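Local atomic coordinates of uncharacterized protein Rv3272 (Mycobacterium tuberculosis, PDB entry 5YX6), a protein that probably acts as a family III CoA transferase in fatty acid metabolism, binding fatty acyl-CoAs of varying chain length, palmitoyl-CoA most tightly. Residues A128-Y133 and V202-Y207; G144-V149 and Q172-A177; A151-T156 and G212-Q217. All blocks are in the same frame, centred on the assembly; numbering follows the deposited sequence.

Contact 1 of 3, residues A128-Y133 and V202-Y207; sequences ARLTAY and VQVAMY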
# COMPACT_ATOMS: atom_id res chain seq x y z
N ALA A 128 7.27 -1.15 18.42
CA ALA A 128 6.99 -1.49 17.03
C ALA A 128 8.26 -1.58 16.17
O ALA A 128 9.05 -0.64 16.13
CB ALA A 128 6.02 -0.47 16.43
N ARG A 129 8.43 -2.70 15.47
CA ARG A 129 9.62 -2.94 14.65
C ARG A 129 9.31 -3.08 13.15
O ARG A 129 8.47 -3.90 12.75
CB ARG A 129 10.35 -4.19 15.13
CG ARG A 129 10.33 -4.32 16.64
CD ARG A 129 11.27 -5.39 17.16
NE ARG A 129 12.67 -5.01 17.04
CZ ARG A 129 13.66 -5.63 17.66
NH1 ARG A 129 14.91 -5.21 17.51
NH2 ARG A 129 13.39 -6.67 18.44
N LEU A 130 9.98 -2.27 12.34
CA LEU A 130 9.87 -2.36 10.89
C LEU A 130 11.18 -2.86 10.28
O LEU A 130 12.23 -2.26 10.49
CB LEU A 130 9.50 -1.00 10.30
CG LEU A 130 9.40 -0.91 8.78
CD1 LEU A 130 8.37 -1.87 8.25
CD2 LEU A 130 9.04 0.51 8.37
N THR A 131 11.14 -3.99 9.58
CA THR A 131 12.35 -4.50 8.93
C THR A 131 12.12 -4.71 7.43
O THR A 131 10.98 -4.61 6.96
CB THR A 131 12.84 -5.83 9.55
OG1 THR A 131 11.91 -6.87 9.25
CG2 THR A 131 13.02 -5.69 11.05
N ALA A 132 13.18 -4.99 6.69
CA ALA A 132 13.06 -5.30 5.26
C ALA A 132 12.49 -6.70 5.03
O ALA A 132 11.57 -6.87 4.24
CB ALA A 132 14.40 -5.15 4.56
N TYR A 133 13.06 -7.69 5.71
CA TYR A 133 12.75 -9.08 5.41
C TYR A 133 12.26 -9.92 6.59
O TYR A 133 12.01 -11.12 6.43
CB TYR A 133 13.98 -9.76 4.81
CG TYR A 133 14.46 -9.17 3.51
CD1 TYR A 133 13.80 -9.41 2.32
CD2 TYR A 133 15.60 -8.37 3.47
CE1 TYR A 133 14.25 -8.87 1.13
CE2 TYR A 133 16.06 -7.83 2.28
CZ TYR A 133 15.39 -8.08 1.12
OH TYR A 133 15.85 -7.53 -0.06
N VAL A 202 4.88 -5.19 18.24
CA VAL A 202 4.36 -5.21 16.89
C VAL A 202 5.51 -5.31 15.88
O VAL A 202 6.54 -4.65 16.03
CB VAL A 202 3.50 -3.95 16.66
CG1 VAL A 202 3.34 -3.66 15.21
CG2 VAL A 202 2.16 -4.11 17.35
N GLN A 203 5.34 -6.15 14.86
CA GLN A 203 6.39 -6.32 13.84
C GLN A 203 5.80 -6.28 12.43
O GLN A 203 4.79 -6.92 12.14
CB GLN A 203 7.16 -7.63 14.06
CG GLN A 203 7.99 -7.64 15.33
CD GLN A 203 8.71 -8.96 15.58
OE1 GLN A 203 8.14 -9.90 16.14
NE2 GLN A 203 9.98 -9.03 15.19
N VAL A 204 6.43 -5.49 11.57
CA VAL A 204 6.01 -5.36 10.18
C VAL A 204 7.22 -5.52 9.26
O VAL A 204 8.21 -4.81 9.43
CB VAL A 204 5.34 -4.01 9.91
CG1 VAL A 204 5.03 -3.85 8.42
CG2 VAL A 204 4.08 -3.86 10.73
N ALA A 205 7.15 -6.46 8.33
CA ALA A 205 8.22 -6.66 7.35
C ALA A 205 7.80 -6.14 5.97
O ALA A 205 6.69 -6.41 5.50
CB ALA A 205 8.61 -8.12 7.26
N MET A 206 8.68 -5.36 5.34
CA MET A 206 8.40 -4.82 4.02
C MET A 206 8.14 -5.94 3.02
O MET A 206 7.27 -5.84 2.15
CB MET A 206 9.55 -3.93 3.54
CG MET A 206 9.55 -2.51 4.10
SD MET A 206 11.11 -1.64 3.80
CE MET A 206 11.16 -1.61 2.01
N TYR A 207 8.90 -7.02 3.16
CA TYR A 207 8.69 -8.18 2.32
C TYR A 207 7.27 -8.73 2.45
O TYR A 207 6.62 -9.03 1.44
CB TYR A 207 9.71 -9.26 2.66
CG TYR A 207 9.62 -10.50 1.81
CD1 TYR A 207 10.13 -10.52 0.52
CD2 TYR A 207 9.06 -11.67 2.30
CE1 TYR A 207 10.07 -11.66 -0.26
CE2 TYR A 207 8.99 -12.81 1.53
CZ TYR A 207 9.51 -12.80 0.25
OH TYR A 207 9.45 -13.93 -0.52
O HOH W 1 9.77 -7.06 11.01
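Val-204 O is held by three contacts: the amide of Thr-131, with N to O 3.0 Å and in the carbonyl plane; a CA-H...O contact from Leu-130 CA at 3.3 Å; and a weak bond from a water that also meets Thr-131 OG1. The hydroxyl itself is bonded further to Gly-134 N. Either side of this carbonyl the parallel ladder continues, Val-204 N reaching Arg-129 O at 2.8 Å nearly along the C=O axis. Met-206 N then bonds Thr-131 O and Tyr-207 N bonds Ala-132 O, so the pairing passes from strand 202-205 into the first helical turn. On the face of Ala-128 and Leu-130, Leu-130 CG stands anti to its backbone N (chi1 178°), bringing CD1 obliquely against Val-204 CG1 at 3.9 Å. Arg-129 leaves from the other face, its guanidinium paired with Glu-101 and Glu-109. Beyond the strand ends, Tyr-133 CD1 meets Tyr-207 CB at 4.1 Å. Strand 201-205 ends this chain's Rossmann-type sheet, and Val-202 and Gln-203 continue it antiparallel into the second subunit. The chemistry implies a main-chain seam that runs on into the start of helix 206-213, with apolar side-chain contacts on the face of Leu-130 and Val-204.

Contact 2 of 3, residues G144-V149 and Q172-A177; sequences GIDLVV and QLVDNA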
# COMPACT_ATOMS: atom_id res chain seq x y z
N GLY A 144 17.67 -3.91 3.29
CA GLY A 144 17.13 -3.87 1.95
C GLY A 144 16.60 -2.49 1.69
O GLY A 144 16.43 -1.71 2.62
N ILE A 145 16.35 -2.18 0.43
CA ILE A 145 15.60 -0.97 0.12
C ILE A 145 14.41 -1.36 -0.76
O ILE A 145 14.28 -2.53 -1.12
CB ILE A 145 16.49 0.09 -0.56
CG1 ILE A 145 17.19 -0.47 -1.80
CG2 ILE A 145 17.52 0.60 0.41
CD1 ILE A 145 17.66 0.62 -2.74
N ASP A 146 13.54 -0.40 -1.05
CA ASP A 146 12.29 -0.62 -1.81
C ASP A 146 12.51 -1.46 -3.07
O ASP A 146 11.86 -2.49 -3.27
CB ASP A 146 11.66 0.73 -2.17
CG ASP A 146 10.33 0.60 -2.93
OD1 ASP A 146 10.34 0.34 -4.16
OD2 ASP A 146 9.26 0.74 -2.28
N LEU A 147 13.43 -1.00 -3.90
CA LEU A 147 13.68 -1.58 -5.22
C LEU A 147 14.05 -3.07 -5.16
O LEU A 147 13.58 -3.87 -5.97
CB LEU A 147 14.79 -0.77 -5.90
CG LEU A 147 15.22 -1.04 -7.34
CD1 LEU A 147 15.66 0.27 -7.98
CD2 LEU A 147 16.34 -2.04 -7.35
N VAL A 148 14.89 -3.44 -4.21
CA VAL A 148 15.36 -4.82 -4.10
C VAL A 148 14.33 -5.72 -3.44
O VAL A 148 14.17 -6.88 -3.82
CB VAL A 148 16.70 -4.87 -3.32
CG1 VAL A 148 17.14 -6.30 -3.12
CG2 VAL A 148 17.76 -4.14 -4.09
N VAL A 149 13.65 -5.21 -2.42
CA VAL A 149 12.57 -5.94 -1.76
C VAL A 149 11.41 -6.22 -2.74
O VAL A 149 10.87 -7.32 -2.77
CB VAL A 149 12.05 -5.18 -0.52
CG1 VAL A 149 10.79 -5.85 0.04
CG2 VAL A 149 13.14 -5.06 0.53
N GLN A 172 7.99 4.17 -5.17
CA GLN A 172 8.36 3.40 -3.99
C GLN A 172 7.12 2.86 -3.31
O GLN A 172 6.75 3.31 -2.22
CB GLN A 172 9.18 4.24 -3.01
CG GLN A 172 10.59 4.60 -3.47
CD GLN A 172 10.59 5.57 -4.65
OE1 GLN A 172 10.25 6.74 -4.50
NE2 GLN A 172 10.96 5.07 -5.83
N LEU A 173 6.48 1.88 -3.95
CA LEU A 173 5.19 1.41 -3.47
C LEU A 173 5.35 0.59 -2.20
O LEU A 173 4.48 0.61 -1.34
CB LEU A 173 4.48 0.58 -4.54
CG LEU A 173 5.03 -0.82 -4.81
CD1 LEU A 173 3.93 -1.76 -5.26
CD2 LEU A 173 6.13 -0.76 -5.85
N VAL A 174 6.46 -0.13 -2.09
CA VAL A 174 6.66 -1.01 -0.94
C VAL A 174 6.94 -0.21 0.33
O VAL A 174 6.42 -0.53 1.40
CB VAL A 174 7.79 -2.01 -1.22
CG1 VAL A 174 8.16 -2.76 0.05
CG2 VAL A 174 7.37 -2.98 -2.30
N ASP A 175 7.73 0.85 0.20
CA ASP A 175 7.96 1.81 1.28
C ASP A 175 6.66 2.44 1.77
O ASP A 175 6.35 2.40 2.96
CB ASP A 175 8.90 2.93 0.82
CG ASP A 175 10.36 2.54 0.90
OD1 ASP A 175 10.65 1.46 1.46
OD2 ASP A 175 11.21 3.32 0.42
N ASN A 176 5.91 3.04 0.86
CA ASN A 176 4.75 3.80 1.26
C ASN A 176 3.64 2.89 1.78
O ASN A 176 3.00 3.22 2.79
CB ASN A 176 4.27 4.68 0.11
CG ASN A 176 5.28 5.78 -0.23
OD1 ASN A 176 5.79 6.48 0.65
ND2 ASN A 176 5.59 5.92 -1.52
N ALA A 177 3.46 1.73 1.16
CA ALA A 177 2.51 0.76 1.69
C ALA A 177 2.94 0.25 3.07
O ALA A 177 2.10 0.07 3.95
CB ALA A 177 2.34 -0.42 0.73
O HOH W 2 13.94 1.94 0.59
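Asp-146, in the first turn of helix 146-152, projects toward the start of helix 173-196, with CG anti to its own backbone N (chi1 -178°). Its CB lies beside the carboxylate of Asp-175, 3.7 Å from Asp-175 OD2. The next atom, CG, rests against Gln-172, 3.6 Å from Gln-172 CA, and the carboxylate is turned 78° from the Gln-172 amide. OD1 faces the same Gln-172 CA. At the tip, Asp-146 OD2 accepts from Asp-175 N at 2.9 Å through its anti lone pair, nearly straight at 164°. Val-174 N is equally near, but its N-H is bent well off the line, so the bond is weak; Val-174 CB lies 3.3 Å from Asp-146 OD2. One good and one weak amide bond thus hold this oxygen, an arrangement that, with the helix N terminus, probably favours the charged form of Asp-146. The second carboxylate is near, Asp-175 OD1 4.1 Å from Asp-146 OD2, and the two like charges could raise each other's pKa. A water accepts from Asp-146 N and donates to Asp-175 OD2, so both residues help place it. One turn on, Val-149 CG1 touches Val-174 CG1. A carboxylate from a neighbouring helix accepting first-turn amides beside the inferred nucleophile, Asp-175, is consistent with the active site of a family III CoA transferase.

Contact 3 of 3, residues A151-T156 and G212-Q217; sequences AEAGMT and GLQANQ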
# COMPACT_ATOMS: atom_id res chain seq x y z
N ALA A 151 11.56 -6.51 -6.01
CA ALA A 151 12.00 -7.49 -7.00
C ALA A 151 12.14 -8.88 -6.38
O ALA A 151 11.85 -9.88 -7.02
CB ALA A 151 13.33 -7.06 -7.63
N GLU A 152 12.60 -8.94 -5.15
CA GLU A 152 12.78 -10.22 -4.50
C GLU A 152 11.41 -10.85 -4.16
O GLU A 152 11.27 -12.07 -4.11
CB GLU A 152 13.67 -10.08 -3.25
CG GLU A 152 14.06 -11.41 -2.63
CD GLU A 152 15.27 -11.33 -1.71
OE1 GLU A 152 15.84 -10.23 -1.52
OE2 GLU A 152 15.66 -12.38 -1.16
N ALA A 153 10.40 -10.00 -3.95
CA ALA A 153 9.03 -10.46 -3.67
C ALA A 153 8.19 -10.74 -4.93
O ALA A 153 7.01 -11.09 -4.84
CB ALA A 153 8.31 -9.45 -2.81
N GLY A 154 8.78 -10.53 -6.10
CA GLY A 154 8.10 -10.93 -7.33
C GLY A 154 7.44 -9.86 -8.17
O GLY A 154 6.77 -10.18 -9.15
N MET A 155 7.66 -8.59 -7.84
CA MET A 155 6.88 -7.51 -8.46
C MET A 155 7.29 -7.15 -9.89
O MET A 155 6.69 -6.25 -10.48
CB MET A 155 6.95 -6.26 -7.58
CG MET A 155 6.14 -6.40 -6.31
SD MET A 155 6.16 -4.92 -5.29
CE MET A 155 4.73 -5.24 -4.25
N THR A 156 8.27 -7.86 -10.45
CA THR A 156 8.67 -7.62 -11.83
C THR A 156 7.96 -8.60 -12.77
O THR A 156 8.07 -8.49 -13.99
CB THR A 156 10.23 -7.75 -12.04
OG1 THR A 156 10.65 -9.12 -11.90
CG2 THR A 156 11.01 -6.87 -11.07
N GLY A 212 1.89 -9.40 0.31
CA GLY A 212 0.49 -9.09 0.50
C GLY A 212 -0.13 -8.32 -0.64
O GLY A 212 -1.26 -8.59 -1.03
N LEU A 213 0.59 -7.35 -1.18
CA LEU A 213 0.09 -6.57 -2.31
C LEU A 213 -0.15 -7.41 -3.57
O LEU A 213 -0.97 -7.05 -4.40
CB LEU A 213 1.05 -5.42 -2.63
CG LEU A 213 1.18 -4.36 -1.52
CD1 LEU A 213 2.24 -3.33 -1.90
CD2 LEU A 213 -0.16 -3.66 -1.25
N GLN A 214 0.54 -8.55 -3.68
CA GLN A 214 0.42 -9.43 -4.83
C GLN A 214 -0.32 -10.72 -4.51
O GLN A 214 -0.20 -11.71 -5.23
CB GLN A 214 1.81 -9.81 -5.35
CG GLN A 214 2.81 -8.69 -5.48
CD GLN A 214 4.21 -9.25 -5.68
OE1 GLN A 214 4.63 -9.51 -6.81
NE2 GLN A 214 4.94 -9.42 -4.58
N ALA A 215 -1.08 -10.71 -3.42
CA ALA A 215 -1.63 -11.94 -2.84
C ALA A 215 -2.45 -12.79 -3.82
O ALA A 215 -2.29 -14.01 -3.83
CB ALA A 215 -2.49 -11.59 -1.61
N ASN A 216 -3.30 -12.16 -4.63
CA ASN A 216 -4.16 -12.90 -5.56
C ASN A 216 -3.36 -13.66 -6.60
O ASN A 216 -3.61 -14.84 -6.84
CB ASN A 216 -5.14 -11.97 -6.25
N GLN A 217 -2.40 -12.99 -7.23
CA GLN A 217 -1.51 -13.63 -8.19
C GLN A 217 -0.61 -14.67 -7.57
O GLN A 217 -0.33 -15.69 -8.18
CB GLN A 217 -0.67 -12.59 -8.94
CG GLN A 217 -1.43 -11.90 -10.06
CD GLN A 217 -2.55 -11.02 -9.55
OE1 GLN A 217 -2.45 -10.41 -8.48
NE2 GLN A 217 -3.64 -10.96 -10.32
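Gln-214 sets CG anti to its carbonyl carbon and beside its backbone N (chi1 -45°), then runs extended through CD, so that its amide is carried straight toward the turn at 153-155. Met-155 likewise has CG anti to its carbonyl carbon and an extended chain beyond, and the two side chains cross obliquely. At the tip of Gln-214, NE2 donates to Ala-153 O at 2.7 Å with an N-H...O angle of 152°. The acceptor lies close to the amide plane of Gln-214, but the donor stands above the plane of the Ala-153 carbonyl, 55° out of it, and so is not on a lone pair. NE2 also bonds Ala-210 O, one turn back in helix 206-213, and these two carbonyls fix the rotation of the amide. The receiving turn is a Schellman motif closing helix 146-152: Gly-154 leaves helical geometry with positive phi, and Ala-153 O, at this helix end, is turned to Gln-214, itself the N-cap of helix 215-222. The C terminus of one helix is thereby joined to the junction between two others. Gln-214 OE1 lies 3.1 Å from Gly-154 C, close to that carbonyl but without a bond, since both oxygens are acceptors. Met-155 N is near this oxygen as well, but its angle is too poor for a bond. OE1 is instead satisfied by Trp-335 NE1 of the second subunit, so one buried amide serves both chains. Met-155 CG lies 3.5 Å from Gln-214 CD, beside the amide carbon. At the end of the methionine, CE reaches Leu-213 CD1 at 3.9 Å and Leu-213 CB at 4.0 Å. Leu-173 and Val-174 of helix 173-196 also touch Met-155.

How the contacts relate
From the N terminus, strand 126-131 opens the loop that contact 1 closes when 202-207 pairs beside it. Contact 2 is nested inside this loop, joining helix 146-152 to the start of helix 173-196. Contact 3 begins at 151-156, within both loops, and ends at 212-217, beyond them, so it crosses contacts 1 and 2. Together they tie the edge of the sheet to helices 146-152, 173-196 and 206-213 and the start of 215-222, next to the second subunit. Direct links exist: Met-206 CE of contact 1 lies 3.2 Å from Asp-175 OD1 of contact 2, Tyr-133 OH probably bonds Glu-152 OE1 of segment 151-156, and Leu-173 CD1 packs on Met-155 CE.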